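Local coordinates for protein phytase (Debaryomyces castellii, PDB 2GFI) that probably hydrolyses phosphate esters of phytate (inositol hexakisphosphate), releasing phosphate first from the 3-position, as a 3-phytase of the histidine acid phosphatase family, at residues I281-Y285 with L352-P358. Numbering follows the deposited sequence.
Sequences IQYSY and LPVDYTP
This is plain helix-to-loop packing in the histidine phosphatase region, away from the predicted catalytic residues: Tyr285 of helix 277-295 is set into the loop between helices 333-343 and 365-368. Segment 281-285 is mid-helix, Tyr285 N donating to Ile281 O (3.0 Å). The backbones come nearest at Gln282 and Thr357 (CA to CA 7.1 Å). Tyr285 carries most of the contact; with chi1 t, its ring reaches residues on either side of the turn at Val354-Asp355. Tyr285 OH donates a short hydrogen bond to Pro353 O (2.5 Å), near the ring plane. Over one face, Pro358 CD makes a CH-pi contact 3.5 Å from the Tyr285 ring centroid. Tyr285 CE1 meets Leu352 CD2 at 3.8 Å, while Thr357 CG2 packs 4.1 Å from Tyr285 CB. Backbone angles are polyproline-like at Leu352, Pro353 and Pro358, beta-region at Tyr356 and Thr357. Around it, Tyr226 stacks edge-to-face with Tyr285 and hydrogen-bonds Thr357 OG1, Tyr356 OH hydrogen-bonds Lys400 NZ of the second subunit, Leu352 packs on Leu289 and Tyr292, further along helix 277-295, and Gln282 touches Tyr230 of helix 229-241.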
loop_
_atom_site.group_PDB
_atom_site.type_symbol
_atom_site.label_atom_id
_atom_site.label_comp_id
_atom_site.label_asym_id
_atom_site.label_seq_id
_atom_site.Cartn_x
_atom_site.Cartn_y
_atom_site.Cartn_z
ATOM N N ILE A 281 -10.348 -21.610 0.100
ATOM C CA ILE A 281 -11.733 -21.146 0.013
ATOM C C ILE A 281 -12.738 -22.250 0.403
ATOM O O ILE A 281 -13.771 -21.988 1.053
ATOM C CB ILE A 281 -11.984 -20.591 -1.406
ATOM C CG1 ILE A 281 -11.270 -19.241 -1.578
ATOM C CG2 ILE A 281 -13.443 -20.498 -1.698
ATOM C CD1 ILE A 281 -11.149 -18.771 -3.053
ATOM N N GLN A 282 -12.435 -23.490 0.025
ATOM C CA GLN A 282 -13.306 -24.607 0.388
ATOM C C GLN A 282 -13.118 -24.948 1.849
ATOM O O GLN A 282 -14.084 -25.177 2.575
ATOM C CB GLN A 282 -13.032 -25.823 -0.484
ATOM C CG GLN A 282 -13.564 -25.630 -1.856
ATOM C CD GLN A 282 -12.963 -26.600 -2.823
ATOM O OE1 GLN A 282 -11.809 -26.434 -3.234
ATOM N NE2 GLN A 282 -13.723 -27.605 -3.197
ATOM N N TYR A 283 -11.858 -24.958 2.295
ATOM C CA TYR A 283 -11.623 -25.080 3.711
ATOM C C TYR A 283 -12.433 -24.035 4.488
ATOM O O TYR A 283 -13.125 -24.377 5.455
ATOM C CB TYR A 283 -10.159 -24.943 4.082
ATOM C CG TYR A 283 -9.994 -24.955 5.602
ATOM C CD1 TYR A 283 -10.046 -26.160 6.318
ATOM C CD2 TYR A 283 -9.789 -23.773 6.308
ATOM C CE1 TYR A 283 -9.883 -26.196 7.698
ATOM C CE2 TYR A 283 -9.622 -23.784 7.680
ATOM C CZ TYR A 283 -9.677 -25.007 8.377
ATOM O OH TYR A 283 -9.507 -25.037 9.733
ATOM N N SER A 284 -12.288 -22.766 4.081
ATOM C CA SER A 284 -12.961 -21.655 4.732
ATOM C C SER A 284 -14.448 -21.897 4.833
ATOM O O SER A 284 -15.067 -21.601 5.841
ATOM C CB SER A 284 -12.739 -20.374 3.947
ATOM O OG SER A 284 -13.182 -19.270 4.720
ATOM N N TYR A 285 -15.031 -22.424 3.761
ATOM C CA TYR A 285 -16.470 -22.600 3.750
ATOM C C TYR A 285 -16.883 -23.762 4.644
ATOM O O TYR A 285 -17.973 -23.723 5.241
ATOM C CB TYR A 285 -17.018 -22.765 2.355
ATOM C CG TYR A 285 -18.519 -22.819 2.382
ATOM C CD1 TYR A 285 -19.239 -21.771 2.910
ATOM C CD2 TYR A 285 -19.214 -23.957 1.941
ATOM C CE1 TYR A 285 -20.609 -21.832 2.973
ATOM C CE2 TYR A 285 -20.580 -24.025 1.989
ATOM C CZ TYR A 285 -21.271 -22.958 2.504
ATOM O OH TYR A 285 -22.647 -22.966 2.564
ATOM N N LEU A 352 -27.209 -22.509 5.351
ATOM C CA LEU A 352 -26.160 -22.579 4.365
ATOM C C LEU A 352 -26.282 -23.863 3.565
ATOM O O LEU A 352 -26.623 -24.904 4.118
ATOM C CB LEU A 352 -24.795 -22.488 5.057
ATOM C CG LEU A 352 -24.213 -21.074 5.151
ATOM C CD1 LEU A 352 -25.188 -20.079 5.840
ATOM C CD2 LEU A 352 -22.875 -21.104 5.874
ATOM N N PRO A 353 -26.025 -23.799 2.267
ATOM C CA PRO A 353 -26.019 -25.003 1.468
ATOM C C PRO A 353 -24.760 -25.798 1.770
ATOM O O PRO A 353 -23.753 -25.229 2.214
ATOM C CB PRO A 353 -25.984 -24.468 0.042
ATOM C CG PRO A 353 -25.248 -23.133 0.157
ATOM C CD PRO A 353 -25.716 -22.583 1.467
ATOM N N VAL A 354 -24.830 -27.111 1.533
ATOM C CA VAL A 354 -23.704 -28.020 1.733
ATOM C C VAL A 354 -23.283 -28.671 0.427
ATOM O O VAL A 354 -22.184 -29.213 0.317
ATOM C CB VAL A 354 -24.048 -29.116 2.765
ATOM C CG1 VAL A 354 -24.238 -28.486 4.134
ATOM C CG2 VAL A 354 -25.316 -29.948 2.333
ATOM N N ASP A 355 -24.147 -28.609 -0.576
ATOM C CA ASP A 355 -23.943 -29.426 -1.769
ATOM C C ASP A 355 -23.211 -28.639 -2.852
ATOM O O ASP A 355 -22.920 -29.141 -3.920
ATOM C CB ASP A 355 -25.284 -30.019 -2.258
ATOM C CG ASP A 355 -26.303 -28.932 -2.642
ATOM O OD1 ASP A 355 -26.426 -27.890 -1.917
ATOM O OD2 ASP A 355 -27.029 -29.024 -3.660
ATOM N N TYR A 356 -22.872 -27.395 -2.547
ATOM C CA TYR A 356 -21.961 -26.644 -3.391
ATOM C C TYR A 356 -21.295 -25.577 -2.550
ATOM O O TYR A 356 -21.633 -25.432 -1.385
ATOM C CB TYR A 356 -22.723 -26.026 -4.570
ATOM C CG TYR A 356 -23.625 -24.879 -4.171
ATOM C CD1 TYR A 356 -23.246 -23.547 -4.418
ATOM C CD2 TYR A 356 -24.864 -25.117 -3.542
ATOM C CE1 TYR A 356 -24.087 -22.489 -4.046
ATOM C CE2 TYR A 356 -25.717 -24.065 -3.206
ATOM C CZ TYR A 356 -25.317 -22.763 -3.445
ATOM O OH TYR A 356 -26.154 -21.725 -3.105
ATOM N N THR A 357 -20.363 -24.827 -3.144
ATOM C CA THR A 357 -19.721 -23.714 -2.464
ATOM C C THR A 357 -20.360 -22.407 -2.957
ATOM O O THR A 357 -20.253 -22.058 -4.127
ATOM C CB THR A 357 -18.197 -23.710 -2.709
ATOM O OG1 THR A 357 -17.673 -25.008 -2.427
ATOM C CG2 THR A 357 -17.456 -22.750 -1.730
ATOM N N PRO A 358 -21.064 -21.724 -2.055
ATOM C CA PRO A 358 -21.651 -20.419 -2.369
ATOM C C PRO A 358 -20.588 -19.333 -2.370
ATOM O O PRO A 358 -19.608 -19.419 -1.621
ATOM C CB PRO A 358 -22.651 -20.176 -1.208
ATOM C CG PRO A 358 -22.080 -20.950 -0.071
ATOM C CD PRO A 358 -21.377 -22.169 -0.683
#